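Local coordinates for protein PpBBE-like 1 D396N (Physcomitrella patens subsp. patens, PDB 6EO5) that is an engineered variant of a berberine bridge enzyme homolog that oxidises cellobiose using bound FAD, at residues A[224-230]-A[263-269]; A[237-242]-A[284-290]; A[170-174]-A[184-188]. All coordinates share one frame; numbering follows the deposited sequence.

Interaction 1: residues A[224-230]-A[263-269]; sequences HFKYRWN and GVSWLEG
Lys226 NZ lies between an indole face and a carboxylate. NZ of Lys226 sits over the face of the indole of Trp266, 3.5 Å from the centroid of the six-membered ring, a cation-pi contact. It also forms a long salt bridge, Lys226 NZ to Glu268 OE1 3.8 Å. CG of Lys226 stands anti to the backbone N (chi1 -179°) and the chain runs out extended, so CE lies over the five-membered ring in a CH-pi contact. The other oxygen of Glu268 is taken by histidine: His224 NE2 donates to Glu268 OE2 at 3.0 Å, nearly straight at 170°. OE2 lies in the imidazole plane and uses its anti lone pair; ring and carboxylate are turned 76° apart. Further along, the Arg228 guanidinium has one face over Trp266 CZ3 (CZ to CZ3 3.9 Å). On the opposite side of the two antiparallel strands, Gly269 CA packs over the face of the Phe225 ring, 3.8 Å from its centroid; a CB on Gly269 would run into Phe225 CZ. Backbone bonds join Phe225, Tyr227 and Trp229 to Gly269, Leu267 and Ser265. Tyr227 and Leu267 pack against helix 279-288 on this side. The sheet is thus two-sided in its chemistry: cations, carboxylate and indole on one face, where the lysine charge is probably shared between Trp266 and Glu268, and mainly apolar packing on the other.

Interaction 2: residues A[237-242]-A[284-290]; sequences KNFKSF and TFLASAA
The two helices of a beta-alpha-beta-beta-alpha-beta unit meet here, close to antiparallel. The short segments of helices 235-246 and 279-288 make an angle of 155°, with axes 8.5 Å apart at closest approach. Ser241 is at the middle. Its OG is anti to the backbone N (chi1 179°), and Ser241 OG reaches across to donate to Phe285 O at 2.7 Å. The donor lies in the carbonyl plane, on a lone pair. Phe285 O also accepts from Ala289 N of its own segment, so two bonds grip it where the helix ends. Ser288 CB packs against the same hydroxyl, 3.3 Å from Ser241 OG. Asn238, one turn earlier, holds the chain just past that end. Asn238 OD1 accepts from Ala290 N at 3.0 Å, with an N-H...O angle of 165°. Asn238 ND2 is hydrogen-bonded to Ser265 OG on the sheet below, which fixes which way the amide is turned. An alanine at Asn238 is likely to leave both Ala290 N and the Ser265 hydroxyl without these partners and free the chain after the helix to shift. The Phe285 ring turns its edge to the first helix: Phe285 CE1 is 4.0 Å from Phe242 CB. Outside, Lys237 lays its aliphatic chain along Ser288 and Ala290. Phe242 and Phe285 both touch Leu267 of the sheet. Strands 294-300, 222-230, 264-271 and 253-259 lie side by side in that order, part of a seven-stranded antiparallel sheet. With the two helices on one face, they make the beta-alpha-beta-beta-alpha-beta arrangement of a ferredoxin-like fold.

Interaction 3: residues A[170-174]-A[184-188]; sequences ILEVQ and TANAQ
Asn186 and Glu172 run side by side, pointing the same way, and Asn186 ND2 donates to Glu172 OE1 at 3.0 Å. The bond is bent, with an N-H...O angle of 137°. The amide meets the oxygen on its anti side, 31° out of the carboxylate plane. Glu172 extends from a CG placed anti to the backbone N (chi1 -177°), which lays the chain alongside Asn186 and brings CD of Glu172 to 3.6 Å from CG2 of Thr184. Next to it, Gln174 CG packs beside Thr184 OG1. The opposite face carries Val173 and Ala185, whose CG2 and CB, respectively, touch at 3.9 Å. These two residues also form the hydrogen-bonded backbone pair: Val173 N to Ala185 O and Ala185 N to Val173 O, both 3.0 Å. The second shell sets these groups in place. Asn186 OD1 accepts from Gln188 N at 2.8 Å, an Asx turn, and also from Lys189 N. The amide is thus held at both ends, its oxygen to the turn and its nitrogen to the glutamate. On the far side of strand 170-176, Leu171 and Glu172 both face Thr212 of strand 207-217, a classic beta bulge. Val173 packs on Ile197 and Phe211, and Ala185 on Tyr194. Val173 lies about 8 Å by its side chain from the bound FAD. The whole is a beta hairpin, strands 170-176 and 182-186, in the antiparallel sheet of the FAD-binding domain of this flavoenzyme family.

Overall arrangement
Interactions 1 and 2 belong to one layered unit. Strands 222-230 and 264-271 form part of its sheet, and the helices that follow each of them pack together on one face. Their segments alternate along the chain, and they touch through Ser265 and Asn238 and through Leu267 and Phe285. Interaction 2 is mostly buried and relies on side chains binding backbone ends. Interaction 1 has a buried face towards the helices and a more exposed, charged and aromatic one. Interaction 3 is separate, about 23 Å from interaction 1 between nearest atoms and across the centre of the chain. It is a short, partly buried hairpin in the FAD-binding domain, with few backbone bonds and one amide-carboxylate link.

Interaction 1: residues A[224-230]-A[263-269]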
loop_
_atom_site.group_PDB
_atom_site.type_symbol
_atom_site.label_atom_id
_atom_site.label_comp_id
_atom_site.label_asym_id
_atom_site.label_seq_id
_atom_site.Cartn_x
_atom_site.Cartn_y
_atom_site.Cartn_z
ATOM N N HIS A 224 -20.998 -3.769 -6.434
ATOM C CA HIS A 224 -20.255 -2.528 -6.332
ATOM C C HIS A 224 -21.244 -1.379 -6.178
ATOM O O HIS A 224 -22.232 -1.305 -6.912
ATOM C CB HIS A 224 -19.375 -2.344 -7.572
ATOM C CG HIS A 224 -18.747 -0.993 -7.669
ATOM N ND1 HIS A 224 -19.221 -0.011 -8.512
ATOM C CD2 HIS A 224 -17.690 -0.453 -7.018
ATOM C CE1 HIS A 224 -18.480 1.075 -8.378
ATOM N NE2 HIS A 224 -17.545 0.833 -7.478
ATOM N N PHE A 225 -20.995 -0.492 -5.220
ATOM C CA PHE A 225 -21.845 0.675 -5.043
ATOM C C PHE A 225 -20.993 1.925 -4.899
ATOM O O PHE A 225 -19.858 1.872 -4.415
ATOM C CB PHE A 225 -22.776 0.537 -3.832
ATOM C CG PHE A 225 -22.066 0.302 -2.523
ATOM C CD1 PHE A 225 -21.735 -0.987 -2.122
ATOM C CD2 PHE A 225 -21.772 1.368 -1.671
ATOM C CE1 PHE A 225 -21.110 -1.215 -0.907
ATOM C CE2 PHE A 225 -21.136 1.156 -0.449
ATOM C CZ PHE A 225 -20.807 -0.139 -0.065
ATOM N N LYS A 226 -21.551 3.052 -5.337
ATOM C CA LYS A 226 -20.896 4.339 -5.171
ATOM C C LYS A 226 -21.967 5.420 -5.157
ATOM O O LYS A 226 -22.798 5.492 -6.070
ATOM C CB LYS A 226 -19.871 4.580 -6.278
ATOM C CG LYS A 226 -19.108 5.894 -6.174
ATOM C CD LYS A 226 -17.808 5.819 -6.966
ATOM C CE LYS A 226 -17.115 7.172 -7.046
ATOM N NZ LYS A 226 -15.753 7.055 -7.637
ATOM N N TYR A 227 -21.967 6.228 -4.100
ATOM C CA TYR A 227 -22.897 7.340 -3.945
ATOM C C TYR A 227 -22.072 8.615 -3.898
ATOM O O TYR A 227 -21.197 8.758 -3.038
ATOM C CB TYR A 227 -23.752 7.180 -2.683
ATOM C CG TYR A 227 -24.374 5.806 -2.565
ATOM C CD1 TYR A 227 -25.401 5.408 -3.418
ATOM C CD2 TYR A 227 -23.919 4.893 -1.624
ATOM C CE1 TYR A 227 -25.961 4.148 -3.327
ATOM C CE2 TYR A 227 -24.478 3.626 -1.526
ATOM C CZ TYR A 227 -25.502 3.262 -2.383
ATOM O OH TYR A 227 -26.067 2.009 -2.293
ATOM N N ARG A 228 -22.363 9.541 -4.811
ATOM C CA ARG A 228 -21.492 10.664 -5.122
ATOM C C ARG A 228 -22.269 11.975 -5.037
ATOM O O ARG A 228 -23.459 12.020 -5.359
ATOM C CB ARG A 228 -20.893 10.454 -6.524
ATOM C CG ARG A 228 -19.897 11.470 -6.943
ATOM C CD ARG A 228 -19.074 10.973 -8.123
ATOM N NE ARG A 228 -18.141 12.022 -8.549
ATOM C CZ ARG A 228 -17.107 11.830 -9.363
ATOM N NH1 ARG A 228 -16.848 10.612 -9.845
ATOM N NH2 ARG A 228 -16.328 12.861 -9.684
ATOM N N TRP A 229 -21.597 13.038 -4.582
ATOM C CA TRP A 229 -22.165 14.384 -4.506
ATOM C C TRP A 229 -21.138 15.403 -4.981
ATOM O O TRP A 229 -19.932 15.148 -4.984
ATOM C CB TRP A 229 -22.565 14.806 -3.090
ATOM C CG TRP A 229 -23.703 14.111 -2.445
ATOM C CD1 TRP A 229 -24.987 14.576 -2.323
ATOM C CD2 TRP A 229 -23.662 12.859 -1.750
ATOM N NE1 TRP A 229 -25.748 13.676 -1.620
ATOM C CE2 TRP A 229 -24.962 12.614 -1.256
ATOM C CE3 TRP A 229 -22.659 11.915 -1.511
ATOM C CZ2 TRP A 229 -25.280 11.471 -0.534
ATOM C CZ3 TRP A 229 -22.979 10.778 -0.799
ATOM C CH2 TRP A 229 -24.281 10.562 -0.321
ATOM N N ASN A 230 -21.632 16.589 -5.339
ATOM C CA ASN A 230 -20.778 17.693 -5.758
ATOM C C ASN A 230 -21.410 18.963 -5.199
ATOM O O ASN A 230 -22.147 19.674 -5.883
ATOM C CB ASN A 230 -20.613 17.760 -7.267
ATOM C CG ASN A 230 -19.589 18.812 -7.691
ATOM O OD1 ASN A 230 -18.803 19.310 -6.872
ATOM N ND2 ASN A 230 -19.593 19.151 -8.971
ATOM N N GLY A 263 -15.444 20.260 -3.555
ATOM C CA GLY A 263 -16.779 19.957 -3.083
ATOM C C GLY A 263 -17.252 18.544 -3.363
ATOM O O GLY A 263 -18.313 18.159 -2.854
ATOM N N VAL A 264 -16.520 17.761 -4.157
ATOM C CA VAL A 264 -16.910 16.379 -4.409
ATOM C C VAL A 264 -16.774 15.565 -3.129
ATOM O O VAL A 264 -15.840 15.767 -2.338
ATOM C CB VAL A 264 -16.054 15.786 -5.541
ATOM C CG1 VAL A 264 -16.407 14.325 -5.781
ATOM C CG2 VAL A 264 -16.229 16.599 -6.808
ATOM N N SER A 265 -17.718 14.650 -2.908
ATOM C CA SER A 265 -17.588 13.633 -1.869
ATOM C C SER A 265 -18.346 12.384 -2.298
ATOM O O SER A 265 -19.343 12.466 -3.023
ATOM C CB SER A 265 -18.106 14.122 -0.508
ATOM O OG SER A 265 -19.500 14.357 -0.548
ATOM N N TRP A 266 -17.871 11.220 -1.848
ATOM C CA TRP A 266 -18.580 9.993 -2.190
ATOM C C TRP A 266 -18.287 8.898 -1.178
ATOM O O TRP A 266 -17.316 8.959 -0.421
ATOM C CB TRP A 266 -18.244 9.512 -3.613
ATOM C CG TRP A 266 -16.843 8.968 -3.866
ATOM C CD1 TRP A 266 -16.265 7.851 -3.310
ATOM C CD2 TRP A 266 -15.880 9.486 -4.803
ATOM N NE1 TRP A 266 -14.997 7.666 -3.823
ATOM C CE2 TRP A 266 -14.743 8.652 -4.744
ATOM C CE3 TRP A 266 -15.874 10.574 -5.691
ATOM C CZ2 TRP A 266 -13.615 8.882 -5.528
ATOM C CZ3 TRP A 266 -14.752 10.791 -6.470
ATOM C CH2 TRP A 266 -13.641 9.953 -6.380
ATOM N N LEU A 267 -19.167 7.902 -1.165
ATOM C CA LEU A 267 -18.922 6.633 -0.500
ATOM C C LEU A 267 -18.853 5.578 -1.588
ATOM O O LEU A 267 -19.773 5.472 -2.399
ATOM C CB LEU A 267 -20.022 6.295 0.506
ATOM C CG LEU A 267 -19.900 4.917 1.151
ATOM C CD1 LEU A 267 -18.598 4.804 1.928
ATOM C CD2 LEU A 267 -21.087 4.630 2.048
ATOM N N GLU A 268 -17.756 4.833 -1.634
ATOM C CA GLU A 268 -17.593 3.748 -2.589
ATOM C C GLU A 268 -17.315 2.449 -1.844
ATOM O O GLU A 268 -16.605 2.447 -0.834
ATOM C CB GLU A 268 -16.470 4.044 -3.582
ATOM C CG GLU A 268 -16.357 2.977 -4.652
ATOM C CD GLU A 268 -15.269 3.245 -5.670
ATOM O OE1 GLU A 268 -14.457 4.175 -5.441
ATOM O OE2 GLU A 268 -15.237 2.514 -6.698
ATOM N N GLY A 269 -17.875 1.339 -2.333
ATOM C CA GLY A 269 -17.703 0.094 -1.607
ATOM C C GLY A 269 -17.999 -1.142 -2.427
ATOM O O GLY A 269 -18.595 -1.090 -3.502
#

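Interaction 2: residues A[237-242]-A[284-290]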
loop_
_atom_site.group_PDB
_atom_site.type_symbol
_atom_site.label_atom_id
_atom_site.label_comp_id
_atom_site.label_asym_id
_atom_site.label_seq_id
_atom_site.Cartn_x
_atom_site.Cartn_y
_atom_site.Cartn_z
ATOM N N LYS A 237 -22.497 16.784 6.570
ATOM C CA LYS A 237 -23.581 15.823 6.695
ATOM C C LYS A 237 -23.166 14.462 6.152
ATOM O O LYS A 237 -23.391 13.429 6.797
ATOM C CB LYS A 237 -24.819 16.364 5.974
ATOM C CG LYS A 237 -26.129 15.673 6.329
ATOM C CD LYS A 237 -27.290 16.250 5.529
ATOM C CE LYS A 237 -28.557 15.431 5.739
ATOM N NZ LYS A 237 -29.012 15.483 7.156
ATOM N N ASN A 238 -22.540 14.439 4.966
ATOM C CA ASN A 238 -22.159 13.157 4.378
ATOM C C ASN A 238 -21.088 12.465 5.212
ATOM O O ASN A 238 -21.183 11.260 5.469
ATOM C CB ASN A 238 -21.681 13.334 2.936
ATOM C CG ASN A 238 -22.757 13.879 2.018
ATOM O OD1 ASN A 238 -23.908 14.011 2.412
ATOM N ND2 ASN A 238 -22.384 14.194 0.784
ATOM N N PHE A 239 -20.066 13.204 5.658
ATOM C CA PHE A 239 -19.007 12.563 6.432
ATOM C C PHE A 239 -19.531 12.043 7.765
ATOM O O PHE A 239 -19.193 10.924 8.171
ATOM C CB PHE A 239 -17.821 13.509 6.668
ATOM C CG PHE A 239 -16.646 12.799 7.264
ATOM C CD1 PHE A 239 -15.821 12.022 6.463
ATOM C CD2 PHE A 239 -16.424 12.812 8.630
ATOM C CE1 PHE A 239 -14.771 11.312 6.997
ATOM C CE2 PHE A 239 -15.361 12.101 9.182
ATOM C CZ PHE A 239 -14.534 11.348 8.355
ATOM N N LYS A 240 -20.357 12.836 8.462
ATOM C CA LYS A 240 -20.931 12.371 9.722
ATOM C C LYS A 240 -21.746 11.100 9.518
ATOM O O LYS A 240 -21.658 10.159 10.317
ATOM C CB LYS A 240 -21.795 13.463 10.348
ATOM C CG LYS A 240 -22.276 13.154 11.752
ATOM C CD LYS A 240 -22.869 14.409 12.384
ATOM C CE LYS A 240 -23.579 14.109 13.697
ATOM N NZ LYS A 240 -22.788 13.096 14.434
ATOM N N SER A 241 -22.530 11.045 8.440
ATOM C CA SER A 241 -23.319 9.850 8.168
ATOM C C SER A 241 -22.431 8.653 7.860
ATOM O O SER A 241 -22.752 7.523 8.248
ATOM C CB SER A 241 -24.278 10.106 7.019
ATOM O OG SER A 241 -25.009 8.929 6.774
ATOM N N PHE A 242 -21.318 8.882 7.157
ATOM C CA PHE A 242 -20.342 7.818 6.924
ATOM C C PHE A 242 -19.806 7.260 8.240
ATOM O O PHE A 242 -19.756 6.037 8.429
ATOM C CB PHE A 242 -19.208 8.347 6.039
ATOM C CG PHE A 242 -17.969 7.487 6.038
ATOM C CD1 PHE A 242 -17.981 6.211 5.472
ATOM C CD2 PHE A 242 -16.776 7.973 6.579
ATOM C CE1 PHE A 242 -16.833 5.420 5.458
ATOM C CE2 PHE A 242 -15.618 7.198 6.575
ATOM C CZ PHE A 242 -15.650 5.910 6.010
ATOM N N THR A 284 -28.837 3.032 6.351
ATOM C CA THR A 284 -28.629 4.053 7.376
ATOM C C THR A 284 -27.667 5.144 6.906
ATOM O O THR A 284 -27.790 6.300 7.335
ATOM C CB THR A 284 -28.136 3.420 8.681
ATOM O OG1 THR A 284 -26.836 2.841 8.495
ATOM C CG2 THR A 284 -29.084 2.328 9.122
ATOM N N PHE A 285 -26.716 4.811 6.025
ATOM C CA PHE A 285 -25.867 5.849 5.452
ATOM C C PHE A 285 -26.678 6.801 4.575
ATOM O O PHE A 285 -26.604 8.027 4.735
ATOM C CB PHE A 285 -24.719 5.235 4.643
ATOM C CG PHE A 285 -23.967 6.250 3.816
ATOM C CD1 PHE A 285 -23.109 7.164 4.427
ATOM C CD2 PHE A 285 -24.149 6.322 2.437
ATOM C CE1 PHE A 285 -22.432 8.131 3.680
ATOM C CE2 PHE A 285 -23.475 7.270 1.683
ATOM C CZ PHE A 285 -22.606 8.183 2.319
ATOM N N LEU A 286 -27.450 6.253 3.629
ATOM C CA LEU A 286 -28.221 7.093 2.717
ATOM C C LEU A 286 -29.267 7.908 3.458
ATOM O O LEU A 286 -29.569 9.041 3.067
ATOM C CB LEU A 286 -28.888 6.229 1.645
ATOM C CG LEU A 286 -27.918 5.408 0.802
ATOM C CD1 LEU A 286 -28.638 4.225 0.165
ATOM C CD2 LEU A 286 -27.282 6.293 -0.245
ATOM N N ALA A 287 -29.821 7.358 4.535
ATOM C CA ALA A 287 -30.842 8.085 5.278
ATOM C C ALA A 287 -30.278 9.349 5.925
ATOM O O ALA A 287 -30.970 10.367 6.005
ATOM C CB ALA A 287 -31.476 7.166 6.321
ATOM N N SER A 288 -29.026 9.323 6.379
ATOM C CA SER A 288 -28.481 10.504 7.041
ATOM C C SER A 288 -27.580 11.355 6.161
ATOM O O SER A 288 -27.296 12.504 6.528
ATOM C CB SER A 288 -27.714 10.104 8.297
ATOM O OG SER A 288 -28.625 9.780 9.326
ATOM N N ALA A 289 -27.118 10.833 5.028
ATOM C CA ALA A 289 -26.417 11.678 4.075
ATOM C C ALA A 289 -27.394 12.660 3.442
ATOM O O ALA A 289 -28.605 12.616 3.673
ATOM C CB ALA A 289 -25.732 10.845 2.993
ATOM N N ALA A 290 -26.854 13.561 2.636
ATOM C CA ALA A 290 -27.682 14.541 1.980
ATOM C C ALA A 290 -28.538 13.870 0.904
ATOM O O ALA A 290 -28.217 12.779 0.415
ATOM C CB ALA A 290 -26.812 15.631 1.376
#

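Interaction 3: residues A[170-174]-A[184-188]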
loop_
_atom_site.group_PDB
_atom_site.type_symbol
_atom_site.label_atom_id
_atom_site.label_comp_id
_atom_site.label_asym_id
_atom_site.label_seq_id
_atom_site.Cartn_x
_atom_site.Cartn_y
_atom_site.Cartn_z
ATOM N N ILE A 170 0.153 -13.234 4.024
ATOM C CA ILE A 170 1.485 -13.771 3.798
ATOM C C ILE A 170 1.646 -15.005 4.676
ATOM O O ILE A 170 1.615 -14.918 5.909
ATOM C CB ILE A 170 2.561 -12.719 4.098
ATOM C CG1 ILE A 170 2.454 -11.535 3.128
ATOM C CG2 ILE A 170 3.940 -13.355 4.068
ATOM C CD1 ILE A 170 3.425 -10.381 3.429
ATOM N N LEU A 171 1.779 -16.168 4.042
ATOM C CA LEU A 171 2.043 -17.408 4.756
ATOM C C LEU A 171 3.531 -17.697 4.863
ATOM O O LEU A 171 3.946 -18.426 5.778
ATOM C CB LEU A 171 1.345 -18.583 4.058
ATOM C CG LEU A 171 -0.159 -18.793 4.222
ATOM C CD1 LEU A 171 -0.647 -19.748 3.175
ATOM C CD2 LEU A 171 -0.465 -19.351 5.597
ATOM N N GLU A 172 4.332 -17.116 3.967
ATOM C CA GLU A 172 5.760 -17.367 3.897
ATOM C C GLU A 172 6.380 -16.422 2.876
ATOM O O GLU A 172 5.751 -16.085 1.872
ATOM C CB GLU A 172 6.035 -18.822 3.511
ATOM C CG GLU A 172 7.500 -19.197 3.475
ATOM C CD GLU A 172 7.759 -20.509 2.755
ATOM O OE1 GLU A 172 7.555 -21.579 3.373
ATOM O OE2 GLU A 172 8.166 -20.464 1.564
ATOM N N VAL A 173 7.617 -15.996 3.145
ATOM C CA VAL A 173 8.434 -15.279 2.172
ATOM C C VAL A 173 9.774 -15.984 2.041
ATOM O O VAL A 173 10.202 -16.736 2.920
ATOM C CB VAL A 173 8.689 -13.795 2.544
ATOM C CG1 VAL A 173 7.423 -12.979 2.445
ATOM C CG2 VAL A 173 9.299 -13.690 3.928
ATOM N N GLN A 174 10.445 -15.709 0.928
ATOM C CA GLN A 174 11.858 -16.010 0.764
ATOM C C GLN A 174 12.576 -14.736 0.366
ATOM O O GLN A 174 12.099 -14.004 -0.508
ATOM C CB GLN A 174 12.087 -17.072 -0.292
ATOM C CG GLN A 174 11.349 -18.332 0.020
ATOM C CD GLN A 174 11.663 -19.404 -0.967
ATOM O OE1 GLN A 174 12.529 -19.225 -1.835
ATOM N NE2 GLN A 174 10.969 -20.533 -0.853
ATOM N N THR A 184 14.220 -18.429 4.434
ATOM C CA THR A 184 12.788 -18.680 4.383
ATOM C C THR A 184 12.169 -18.333 5.731
ATOM O O THR A 184 12.705 -18.698 6.780
ATOM C CB THR A 184 12.503 -20.137 3.996
ATOM O OG1 THR A 184 12.782 -20.309 2.601
ATOM C CG2 THR A 184 11.052 -20.499 4.262
ATOM N N ALA A 185 11.051 -17.613 5.700
ATOM C CA ALA A 185 10.378 -17.156 6.905
ATOM C C ALA A 185 8.907 -17.524 6.823
ATOM O O ALA A 185 8.247 -17.207 5.827
ATOM C CB ALA A 185 10.532 -15.643 7.084
ATOM N N ASN A 186 8.404 -18.186 7.863
ATOM C CA ASN A 186 6.990 -18.525 8.004
ATOM C C ASN A 186 6.712 -18.773 9.482
ATOM O O ASN A 186 7.565 -18.518 10.338
ATOM C CB ASN A 186 6.614 -19.741 7.153
ATOM C CG ASN A 186 7.541 -20.921 7.388
ATOM O OD1 ASN A 186 7.675 -21.421 8.515
ATOM N ND2 ASN A 186 8.189 -21.374 6.321
ATOM N N ALA A 187 5.520 -19.300 9.784
ATOM C CA ALA A 187 5.148 -19.522 11.178
ATOM C C ALA A 187 6.063 -20.527 11.882
ATOM O O ALA A 187 6.075 -20.576 13.118
ATOM C CB ALA A 187 3.691 -19.976 11.267
ATOM N N GLN A 188 6.842 -21.312 11.136
ATOM C CA GLN A 188 7.780 -22.262 11.728
ATOM C C GLN A 188 9.225 -21.787 11.637
ATOM O O GLN A 188 9.881 -21.604 12.665
ATOM C CB GLN A 188 7.637 -23.643 11.076
ATOM C CG GLN A 188 6.488 -24.454 11.634
ATOM C CD GLN A 188 5.132 -23.896 11.236
ATOM O OE1 GLN A 188 4.875 -23.638 10.053
ATOM N NE2 GLN A 188 4.258 -23.697 12.225
#